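Local coordinates for glyoxalase family protein (Bacillus cereus, PDB 1ZSW) that is of unknown function but binds a zinc ion and, as a glyoxalase-family member of the vicinal oxygen chelate type, may act as a metal-dependent enzyme, at residues N45-N50 with F125-S130; I249-D254 with A258-Q263; L283-S288 with F293-D298. One frame throughout, in Å; residues are numbered along the deposited sequence. Where two conformers were deposited one is given.

Contact 1 of 3, residues N45-N50 with F125-S130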
loop_
_atom_site.group_PDB
_atom_site.type_symbol
_atom_site.label_atom_id
_atom_site.label_comp_id
_atom_site.label_asym_id
_atom_site.label_seq_id
_atom_site.Cartn_x
_atom_site.Cartn_y
_atom_site.Cartn_z
ATOM N N ASN A 45 12.981 -1.420 10.189
ATOM C CA ASN A 45 12.269 -1.107 11.413
ATOM C C ASN A 45 12.636 0.278 11.952
ATOM O O ASN A 45 11.758 1.033 12.317
ATOM C CB ASN A 45 12.547 -2.203 12.457
ATOM C CG ASN A 45 11.856 -1.952 13.804
ATOM O OD1 ASN A 45 12.531 -1.683 14.809
ATOM N ND2 ASN A 45 10.530 -2.042 13.833
ATOM N N HIS A 46 13.925 0.611 11.945
ATOM C CA HIS A 46 14.311 1.903 12.446
ATOM C C HIS A 46 13.656 3.001 11.599
ATOM O O HIS A 46 13.077 3.945 12.127
ATOM C CB HIS A 46 15.828 2.079 12.490
ATOM C CG HIS A 46 16.225 3.440 12.964
ATOM N ND1 HIS A 46 16.129 3.820 14.287
ATOM C CD2 HIS A 46 16.656 4.532 12.283
ATOM C CE1 HIS A 46 16.502 5.085 14.403
ATOM N NE2 HIS A 46 16.832 5.535 13.205
ATOM N N PHE A 47 13.683 2.858 10.281
ATOM C CA PHE A 47 13.141 3.918 9.453
ATOM C C PHE A 47 11.643 4.101 9.574
ATOM O O PHE A 47 11.157 5.238 9.768
ATOM C CB PHE A 47 13.503 3.665 7.979
ATOM C CG PHE A 47 13.201 4.831 7.098
ATOM C CD1 PHE A 47 14.059 5.924 7.046
ATOM C CD2 PHE A 47 12.050 4.851 6.337
ATOM C CE1 PHE A 47 13.770 7.007 6.220
ATOM C CE2 PHE A 47 11.744 5.924 5.498
ATOM C CZ PHE A 47 12.619 7.008 5.431
ATOM N N TYR A 48 10.887 2.992 9.473
ATOM C CA TYR A 48 9.415 3.133 9.403
ATOM C C TYR A 48 8.775 3.397 10.761
ATOM O O TYR A 48 7.774 4.091 10.860
ATOM C CB TYR A 48 8.759 1.942 8.622
ATOM C CG TYR A 48 9.153 2.111 7.182
ATOM C CD1 TYR A 48 10.325 1.532 6.700
ATOM C CD2 TYR A 48 8.447 2.989 6.373
ATOM C CE1 TYR A 48 10.784 1.784 5.364
ATOM C CE2 TYR A 48 8.875 3.240 5.056
ATOM C CZ TYR A 48 10.040 2.645 4.583
ATOM O OH TYR A 48 10.459 2.943 3.280
ATOM N N LYS A 49 9.387 2.872 11.812
ATOM C CA LYS A 49 8.870 3.072 13.163
ATOM C C LYS A 49 9.507 4.289 13.813
ATOM O O LYS A 49 8.812 5.206 14.194
ATOM C CB LYS A 49 9.079 1.810 14.003
ATOM C CG LYS A 49 8.567 1.941 15.433
ATOM C CD LYS A 49 8.652 0.600 16.173
ATOM C CE LYS A 49 10.094 0.179 16.354
ATOM N NZ LYS A 49 10.820 1.001 17.377
ATOM N N ASN A 50 10.827 4.325 13.902
ATOM C CA ASN A 50 11.462 5.434 14.638
ATOM C C ASN A 50 11.482 6.758 13.886
ATOM O O ASN A 50 11.192 7.797 14.472
ATOM C CB ASN A 50 12.847 5.029 15.139
ATOM C CG ASN A 50 12.770 3.861 16.108
ATOM O OD1 ASN A 50 13.426 2.844 15.929
ATOM N ND2 ASN A 50 11.897 3.985 17.105
ATOM N N PHE A 125 17.409 13.437 10.601
ATOM C CA PHE A 125 17.716 12.035 10.444
ATOM C C PHE A 125 18.454 11.666 9.161
ATOM O O PHE A 125 18.633 10.477 8.867
ATOM C CB PHE A 125 16.428 11.214 10.571
ATOM C CG PHE A 125 15.972 11.037 11.989
ATOM C CD1 PHE A 125 15.050 11.914 12.537
ATOM C CD2 PHE A 125 16.463 9.997 12.768
ATOM C CE1 PHE A 125 14.621 11.756 13.845
ATOM C CE2 PHE A 125 16.039 9.826 14.081
ATOM C CZ PHE A 125 15.120 10.699 14.615
ATOM N N ASP A 126 18.910 12.683 8.422
ATOM C CA ASP A 126 19.649 12.483 7.178
ATOM C C ASP A 126 18.890 11.645 6.146
ATOM O O ASP A 126 19.475 10.827 5.421
ATOM C CB ASP A 126 21.041 11.901 7.440
ATOM C CG ASP A 126 21.963 12.892 8.132
ATOM O OD1 ASP A 126 21.915 14.102 7.796
ATOM O OD2 ASP A 126 22.738 12.450 9.013
ATOM N N VAL A 127 17.590 11.878 6.086
ATOM C CA VAL A 127 16.747 11.260 5.086
ATOM C C VAL A 127 16.825 12.073 3.807
ATOM O O VAL A 127 16.651 13.300 3.831
ATOM C CB VAL A 127 15.269 11.251 5.549
ATOM C CG1 VAL A 127 14.384 10.598 4.468
ATOM C CG2 VAL A 127 15.150 10.516 6.904
ATOM N N LYS A 128 17.036 11.382 2.692
ATOM C CA LYS A 128 16.946 12.003 1.371
ATOM C C LYS A 128 15.566 12.596 1.133
ATOM O O LYS A 128 14.552 11.909 1.284
ATOM C CB LYS A 128 17.335 10.992 0.292
ATOM C CG LYS A 128 17.206 11.516 -1.137
ATOM C CD LYS A 128 17.920 10.582 -2.109
ATOM C CE LYS A 128 17.581 10.911 -3.564
ATOM N NZ LYS A 128 18.259 12.133 -4.044
ATOM N N HIS A 129 15.495 13.879 0.780
ATOM C CA HIS A 129 14.196 14.534 0.607
ATOM C C HIS A 129 14.312 15.732 -0.305
ATOM O O HIS A 129 15.408 16.287 -0.473
ATOM C CB HIS A 129 13.593 14.979 1.944
ATOM C CG HIS A 129 14.394 16.039 2.639
ATOM N ND1 HIS A 129 15.577 15.761 3.273
ATOM C CD2 HIS A 129 14.192 17.368 2.777
ATOM C CE1 HIS A 129 16.076 16.873 3.786
ATOM N NE2 HIS A 129 15.253 17.864 3.503
ATOM N N SER A 130 13.173 16.107 -0.869
ATOM C CA SER A 130 13.048 17.192 -1.834
ATOM C C SER A 130 12.840 18.500 -1.097
ATOM O O SER A 130 12.874 18.553 0.138
ATOM C CB SER A 130 11.870 16.894 -2.773
ATOM O OG SER A 130 10.588 17.148 -2.181
#
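Phe47 and Val127 mark the closest approach of the two backbones, and even there their CA atoms lie 9.3 Å apart, so the atoms that meet between 45-50 and 125-130 belong to side chains. Residues 45-50 are helical throughout, with a wider pi-type turn at 46-50. The other segment begins where a helix stops: Asp126, at a positive phi of 56°, is the C-prime residue of a Schellman motif in which Val127 N bonds to Phe122 O and Asp126 N to Glu123 O. That reversal sends the chain from Phe125 into Val127 and on to the short, weakly bonded strand at 128-129.

The main apolar touch is made by the rim of the Phe47 ring. With CG anti to the backbone N (chi1 -169°), the ring reaches across so that CE1 lies 3.8 Å from Val127 CG2, which sits at the ring edge near its plane. Both Val127 branches touch the rim at this corner, CG1 lying 4.0 Å from the same Phe47 CE1. Further along, His46 and Phe125 approach more loosely, His46 NE2 standing 4.5 Å from Phe125 CE2, too far for more than a peripheral contact. Beyond Val127 the chain is braced locally, because His129 ND1 donates to Val127 O at 2.7 Å, a nearly straight bond (167° at the hydrogen) that lies close to the imidazole plane.

Val51, the last residue of helix 41-51, touches His46, Phe125 and Val127. Phe122 of helix 112-124 meets Val127, and Phe143 of strand 138-144 touches both Phe47 and His129. The contact thus joins helix 41-51 to the connection between helix 112-124 and strand 128-129, with strand 138-144 alongside.

Contact 2 of 3, residues I249-D254 with A258-Q263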
loop_
_atom_site.group_PDB
_atom_site.type_symbol
_atom_site.label_atom_id
_atom_site.label_comp_id
_atom_site.label_asym_id
_atom_site.label_seq_id
_atom_site.Cartn_x
_atom_site.Cartn_y
_atom_site.Cartn_z
ATOM N N ILE A 249 -6.014 -3.273 -2.959
ATOM C CA ILE A 249 -7.175 -2.370 -2.854
ATOM C C ILE A 249 -8.254 -3.023 -2.011
ATOM O O ILE A 249 -8.304 -4.231 -1.934
ATOM C CB ILE A 249 -7.726 -1.947 -4.233
ATOM C CG1 ILE A 249 -8.295 -3.140 -5.006
ATOM C CG2 ILE A 249 -6.574 -1.270 -5.058
ATOM C CD1 ILE A 249 -8.807 -2.854 -6.482
ATOM N N ARG A 250 -9.115 -2.191 -1.421
ATOM C CA ARG A 250 -10.082 -2.635 -0.420
ATOM C C ARG A 250 -11.390 -3.085 -1.007
ATOM O O ARG A 250 -11.974 -2.384 -1.849
ATOM C CB ARG A 250 -10.431 -1.482 0.552
ATOM C CG ARG A 250 -9.227 -1.029 1.374
ATOM C CD ARG A 250 -9.540 0.290 2.069
ATOM N NE ARG A 250 -10.748 0.175 2.916
ATOM C CZ ARG A 250 -11.416 1.206 3.429
ATOM N NH1 ARG A 250 -11.012 2.465 3.225
ATOM N NH2 ARG A 250 -12.499 0.965 4.145
ATOM N N VAL A 251 -11.888 -4.217 -0.488
ATOM C CA VAL A 251 -13.315 -4.550 -0.686
ATOM C C VAL A 251 -13.961 -4.831 0.672
ATOM O O VAL A 251 -13.281 -5.095 1.631
ATOM C CB VAL A 251 -13.509 -5.685 -1.697
ATOM C CG1 VAL A 251 -12.805 -5.314 -3.010
ATOM C CG2 VAL A 251 -13.010 -7.004 -1.107
ATOM N N LYS A 252 -15.288 -4.710 0.746
ATOM C CA LYS A 252 -15.991 -4.763 2.022
ATOM C C LYS A 252 -16.012 -6.135 2.667
ATOM O O LYS A 252 -15.914 -6.243 3.877
ATOM C CB LYS A 252 -17.426 -4.258 1.837
ATOM C CG LYS A 252 -18.160 -4.076 3.131
ATOM C CD LYS A 252 -19.585 -3.704 2.799
ATOM C CE LYS A 252 -20.266 -3.124 4.006
ATOM N NZ LYS A 252 -21.638 -2.747 3.603
ATOM N N ASN A 253 -16.179 -7.167 1.867
ATOM C CA ASN A 253 -16.428 -8.516 2.392
ATOM C C ASN A 253 -16.155 -9.576 1.345
ATOM O O ASN A 253 -15.748 -9.298 0.201
ATOM C CB ASN A 253 -17.899 -8.624 2.864
ATOM C CG ASN A 253 -18.858 -8.196 1.799
ATOM O OD1 ASN A 253 -18.671 -8.493 0.611
ATOM N ND2 ASN A 253 -19.894 -7.447 2.193
ATOM N N ASP A 254 -16.361 -10.837 1.730
ATOM C CA ASP A 254 -16.082 -11.949 0.838
ATOM C C ASP A 254 -16.985 -11.973 -0.388
ATOM O O ASP A 254 -16.598 -12.476 -1.438
ATOM C CB ASP A 254 -16.226 -13.287 1.589
ATOM C CG ASP A 254 -15.139 -13.515 2.606
ATOM O OD1 ASP A 254 -14.155 -12.745 2.662
ATOM O OD2 ASP A 254 -15.286 -14.472 3.404
ATOM N N ALA A 258 -15.561 -12.118 -4.180
ATOM C CA ALA A 258 -15.967 -13.076 -5.218
ATOM C C ALA A 258 -16.471 -12.410 -6.503
ATOM O O ALA A 258 -16.191 -12.875 -7.598
ATOM C CB ALA A 258 -17.030 -14.039 -4.680
ATOM N N TYR A 259 -17.194 -11.299 -6.345
ATOM C CA TYR A 259 -17.642 -10.518 -7.478
ATOM C C TYR A 259 -16.461 -10.043 -8.316
ATOM O O TYR A 259 -16.440 -10.219 -9.531
ATOM C CB TYR A 259 -18.492 -9.332 -7.021
ATOM C CG TYR A 259 -18.683 -8.304 -8.114
ATOM C CD1 TYR A 259 -17.846 -7.187 -8.191
ATOM C CD2 TYR A 259 -19.677 -8.452 -9.083
ATOM C CE1 TYR A 259 -17.967 -6.233 -9.191
ATOM C CE2 TYR A 259 -19.820 -7.486 -10.116
ATOM C CZ TYR A 259 -18.974 -6.367 -10.151
ATOM O OH TYR A 259 -19.085 -5.411 -11.154
ATOM N N TRP A 260 -15.441 -9.501 -7.648
ATOM C CA TRP A 260 -14.272 -8.998 -8.363
ATOM C C TRP A 260 -13.456 -10.104 -9.001
ATOM O O TRP A 260 -12.925 -9.907 -10.070
ATOM C CB TRP A 260 -13.405 -8.111 -7.455
ATOM C CG TRP A 260 -14.072 -6.791 -7.137
ATOM C CD1 TRP A 260 -14.488 -6.360 -5.923
ATOM C CD2 TRP A 260 -14.449 -5.773 -8.083
ATOM N NE1 TRP A 260 -15.089 -5.112 -6.034
ATOM C CE2 TRP A 260 -15.083 -4.735 -7.351
ATOM C CE3 TRP A 260 -14.356 -5.662 -9.467
ATOM C CZ2 TRP A 260 -15.584 -3.573 -7.969
ATOM C CZ3 TRP A 260 -14.840 -4.488 -10.092
ATOM C CH2 TRP A 260 -15.472 -3.476 -9.324
ATOM N N GLU A 261 -13.390 -11.264 -8.353
ATOM C CA GLU A 261 -12.725 -12.396 -8.974
ATOM C C GLU A 261 -13.358 -12.726 -10.301
ATOM O O GLU A 261 -12.674 -12.907 -11.288
ATOM C CB GLU A 261 -12.712 -13.632 -8.105
ATOM C CG GLU A 261 -11.941 -14.717 -8.834
ATOM C CD GLU A 261 -11.573 -15.872 -7.960
ATOM O OE1 GLU A 261 -12.384 -16.252 -7.090
ATOM O OE2 GLU A 261 -10.449 -16.376 -8.153
ATOM N N GLU A 262 -14.691 -12.764 -10.323
ATOM C CA GLU A 262 -15.408 -12.962 -11.579
ATOM C C GLU A 262 -15.123 -11.887 -12.636
ATOM O O GLU A 262 -14.866 -12.196 -13.798
ATOM C CB GLU A 262 -16.896 -13.036 -11.291
ATOM C CG GLU A 262 -17.733 -13.272 -12.509
ATOM C CD GLU A 262 -17.697 -14.710 -13.018
ATOM O OE1 GLU A 262 -16.959 -15.559 -12.436
ATOM O OE2 GLU A 262 -18.434 -14.974 -14.014
ATOM N N GLN A 263 -15.148 -10.614 -12.251
ATOM C CA GLN A 263 -14.819 -9.554 -13.204
ATOM C C GLN A 263 -13.431 -9.641 -13.823
ATOM O O GLN A 263 -13.243 -9.413 -15.026
ATOM C CB GLN A 263 -15.021 -8.171 -12.548
ATOM C CG GLN A 263 -16.433 -7.966 -12.014
ATOM C CD GLN A 263 -17.490 -8.134 -13.107
ATOM O OE1 GLN A 263 -18.405 -8.952 -12.990
ATOM N NE2 GLN A 263 -17.363 -7.361 -14.166
#
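Val251 and Trp260 supply the apolar part of this contact, and the polar part is a single backbone bond. The indole is met at its five-membered ring: Val251 CG1 is 3.5 Å from Trp260 CD1 and 3.8 Å from Trp260 NE1, approaching obliquely. The valine branch that touches lies anti to its own carbonyl carbon (chi1 -55°). The two side chains run past each other in opposite senses. Between the CA atoms of Val251 and Trp260 there are 8.9 Å, a gap that these side chains fill. Within the helix, Tyr259 CE1 lies above one face of the indole toward its rim, and Phe202 meets the Trp260 ring from outside the two segments.

Among the hydrogen bonds, Ala258 N donates to Asp254 O at 3.0 Å with 162° at the hydrogen, the i to i+4 bond of the first helical turn. Asn253 occupies the N-cap position, its OD1 accepting from Glu256 N. Charge enters through Asp254, whose OD2 forms a salt bridge with Lys281.

Strand 249-251 thus passes through a two-residue connection into a capped helix that folds back against it, placing Trp260 over Val251. Such a strand-to-helix return, with the helix packed on one face of the sheet, is consistent with the beta-alpha-beta-beta-beta module of the vicinal oxygen chelate superfamily.

Contact 3 of 3, residues L283-S288 with F293-D298; sequences LYFRES and FEIATD. With ZN (zinc ion), chain B.
Glu294 runs beside Tyr284, both side chains pointing the same way from a non-hydrogen-bonded antiparallel pair. Its CB starts 3.7 Å from Tyr284 CD1. CG, set anti to the backbone N (chi1 177°), then lies over one face of the tyrosine ring, 3.9 Å from the Tyr284 ring centroid and 20° off the normal, a CH-pi contact. The extended chain brings CD within 3.4 Å of Tyr284 CE1, with carboxylate and ring stacked at 22° between their planes. At the tip the oxygens divide: Glu294 OE1 binds the zinc ion at 2.0 Å, whereas OE2 accepts from Ser282 OG, a second-shell bond that should help fix the carboxylate's rotation. Tyr284 OH is hydrogen-bonded to Arg277 NE.

Flanking this pair, Leu283 with Ile295 and Phe285 with Phe293 are hydrogen-bonded pairs, each closed by two reciprocal backbone bonds; Ile295 N to Leu283 O measures 2.8 Å. Their side chains occupy the other face. Phe293 CB sits over the Phe285 ring, 4.0 Å from the Phe285 ring centroid, while the two ring planes are only slightly inclined to each other but displaced so far that they hardly overlap. Ile295 CD1 touches both Leu283 CD1 and Phe285 CE2, and Glu287 CG meets the Phe293 edge at Phe293 CE1, 3.6 Å away.

His33 and His246 join Glu294 in holding the metal. The hairpin of strands 280-286 and 292-300 is bordered by strand 244-251, bonded to 292-300, and its apolar face meets helix 254-266, where Leu257 and Glu261 touch Leu283 and Val264 touches Phe285.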
loop_
_atom_site.group_PDB
_atom_site.type_symbol
_atom_site.label_atom_id
_atom_site.label_comp_id
_atom_site.label_asym_id
_atom_site.label_seq_id
_atom_site.Cartn_x
_atom_site.Cartn_y
_atom_site.Cartn_z
ATOM N N LEU A 283 -7.218 -11.919 -3.387
ATOM C CA LEU A 283 -6.784 -12.566 -4.588
ATOM C C LEU A 283 -5.811 -11.641 -5.287
ATOM O O LEU A 283 -5.826 -10.422 -5.034
ATOM C CB LEU A 283 -7.971 -12.899 -5.488
ATOM C CG LEU A 283 -8.658 -11.720 -6.165
ATOM C CD1 LEU A 283 -8.066 -11.314 -7.491
ATOM C CD2 LEU A 283 -10.136 -12.129 -6.369
ATOM N N TYR A 284 -4.921 -12.224 -6.064
ATOM C CA TYR A 284 -3.932 -11.442 -6.811
ATOM C C TYR A 284 -4.125 -11.621 -8.312
ATOM O O TYR A 284 -4.502 -12.682 -8.806
ATOM C CB TYR A 284 -2.511 -11.926 -6.470
ATOM C CG TYR A 284 -2.156 -11.862 -4.994
ATOM C CD1 TYR A 284 -1.332 -10.844 -4.471
ATOM C CD2 TYR A 284 -2.669 -12.829 -4.109
ATOM C CE1 TYR A 284 -1.024 -10.856 -3.086
ATOM C CE2 TYR A 284 -2.395 -12.827 -2.769
ATOM C CZ TYR A 284 -1.583 -11.848 -2.257
ATOM O OH TYR A 284 -1.375 -11.946 -0.889
ATOM N N PHE A 285 -3.803 -10.581 -9.079
ATOM C CA PHE A 285 -3.778 -10.712 -10.538
ATOM C C PHE A 285 -2.806 -9.691 -11.069
ATOM O O PHE A 285 -2.588 -8.635 -10.419
ATOM C CB PHE A 285 -5.185 -10.523 -11.176
ATOM C CG PHE A 285 -5.695 -9.087 -11.140
ATOM C CD1 PHE A 285 -5.541 -8.250 -12.247
ATOM C CD2 PHE A 285 -6.275 -8.583 -9.990
ATOM C CE1 PHE A 285 -6.009 -6.918 -12.185
ATOM C CE2 PHE A 285 -6.752 -7.269 -9.938
ATOM C CZ PHE A 285 -6.596 -6.452 -11.039
ATOM N N ARG A 286 -2.208 -9.993 -12.216
ATOM C CA ARG A 286 -1.334 -9.026 -12.903
ATOM C C ARG A 286 -2.076 -8.458 -14.088
ATOM O O ARG A 286 -2.790 -9.199 -14.818
ATOM C CB ARG A 286 -0.070 -9.714 -13.393
ATOM C CG ARG A 286 0.927 -9.878 -12.367
ATOM C CD ARG A 286 2.314 -10.181 -12.927
ATOM N NE ARG A 286 3.110 -10.668 -11.816
ATOM C CZ ARG A 286 3.886 -9.934 -11.023
ATOM N NH1 ARG A 286 4.041 -8.625 -11.214
ATOM N NH2 ARG A 286 4.527 -10.531 -10.019
ATOM N N GLU A 287 -1.944 -7.150 -14.290
ATOM C CA GLU A 287 -2.583 -6.565 -15.477
ATOM C C GLU A 287 -1.641 -6.561 -16.691
ATOM O O GLU A 287 -0.542 -7.104 -16.637
ATOM C CB GLU A 287 -3.245 -5.221 -15.186
ATOM C CG GLU A 287 -2.367 -4.144 -14.626
ATOM C CD GLU A 287 -1.343 -3.663 -15.643
ATOM O OE1 GLU A 287 -1.709 -2.919 -16.602
ATOM O OE2 GLU A 287 -0.168 -4.056 -15.478
ATOM N N SER A 288 -2.097 -5.930 -17.771
ATOM C CA SER A 288 -1.403 -5.967 -19.052
ATOM C C SER A 288 0.086 -5.588 -18.975
ATOM O O SER A 288 0.906 -6.180 -19.671
ATOM C CB SER A 288 -2.117 -5.042 -20.064
ATOM O OG SER A 288 -3.537 -5.100 -19.924
ATOM N N PHE A 293 -1.607 -6.563 -8.749
ATOM C CA PHE A 293 -2.603 -6.012 -7.869
ATOM C C PHE A 293 -3.135 -7.103 -6.942
ATOM O O PHE A 293 -3.154 -8.302 -7.318
ATOM C CB PHE A 293 -3.796 -5.523 -8.685
ATOM C CG PHE A 293 -3.601 -4.206 -9.327
ATOM C CD1 PHE A 293 -3.373 -4.138 -10.666
ATOM C CD2 PHE A 293 -3.734 -3.022 -8.602
ATOM C CE1 PHE A 293 -3.252 -2.907 -11.325
ATOM C CE2 PHE A 293 -3.591 -1.776 -9.256
ATOM C CZ PHE A 293 -3.330 -1.748 -10.631
ATOM N N GLU A 294 -3.574 -6.705 -5.767
ATOM C CA GLU A 294 -4.256 -7.633 -4.870
ATOM C C GLU A 294 -5.583 -6.989 -4.504
ATOM O O GLU A 294 -5.680 -5.755 -4.344
ATOM C CB GLU A 294 -3.381 -7.856 -3.651
ATOM C CG GLU A 294 -4.002 -8.761 -2.553
ATOM C CD GLU A 294 -3.127 -8.855 -1.320
ATOM O OE1 GLU A 294 -2.140 -8.099 -1.204
ATOM O OE2 GLU A 294 -3.437 -9.723 -0.468
ATOM N N ILE A 295 -6.614 -7.813 -4.360
ATOM C CA ILE A 295 -7.912 -7.316 -3.909
ATOM C C ILE A 295 -8.144 -7.961 -2.543
ATOM O O ILE A 295 -8.162 -9.177 -2.460
ATOM C CB ILE A 295 -9.037 -7.742 -4.899
ATOM C CG1 ILE A 295 -8.647 -7.323 -6.322
ATOM C CG2 ILE A 295 -10.383 -7.092 -4.499
ATOM C CD1 ILE A 295 -9.671 -7.683 -7.419
ATOM N N ALA A 296 -8.291 -7.151 -1.493
ATOM C CA ALA A 296 -8.291 -7.667 -0.122
ATOM C C ALA A 296 -9.517 -7.192 0.635
ATOM O O ALA A 296 -9.901 -6.005 0.582
ATOM C CB ALA A 296 -7.025 -7.252 0.640
ATOM N N THR A 297 -10.100 -8.101 1.422
ATOM C CA THR A 297 -11.170 -7.656 2.323
ATOM C C THR A 297 -10.688 -6.782 3.485
ATOM O O THR A 297 -9.570 -6.950 4.013
ATOM C CB THR A 297 -11.961 -8.883 2.887
ATOM O OG1 THR A 297 -11.101 -9.664 3.739
ATOM C CG2 THR A 297 -12.513 -9.743 1.739
ATOM N N ASP A 298 -11.529 -5.849 3.913
ATOM C CA ASP A 298 -11.209 -4.955 5.037
ATOM C C ASP A 298 -10.997 -5.717 6.325
ATOM O O ASP A 298 -10.112 -5.394 7.108
ATOM C CB ASP A 298 -12.311 -3.901 5.247
ATOM C CG ASP A 298 -12.162 -2.688 4.332
ATOM O OD1 ASP A 298 -11.085 -2.474 3.726
ATOM O OD2 ASP A 298 -13.128 -1.901 4.252
HETATM ZN ZN ZN B . -0.581 -8.114 0.090
#

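In the fold
Contacts 2 and 3 belong together, their centres about 9 Å apart, because strands 244-251 and 292-300 are neighbours in one sheet. Arg250 NE makes a salt bridge to Asp298 OD1 at 2.8 Å, and Val251 CG1 packs on Ile295 CG2 at 3.4 Å. Helix 254-266 covers the face away from the metal, since Leu283, Phe285 and Ile295 point to the helix side and Glu294, a zinc ligand, to the other; the side chain of Val251 is about 13 Å from the zinc. Contact 1 lies across the chain's centre, in the N-terminal glyoxalase-family part, whereas contacts 2 and 3 belong to the second; its nearest atoms are about 17 Å from contact 3 and about 18 Å from contact 2.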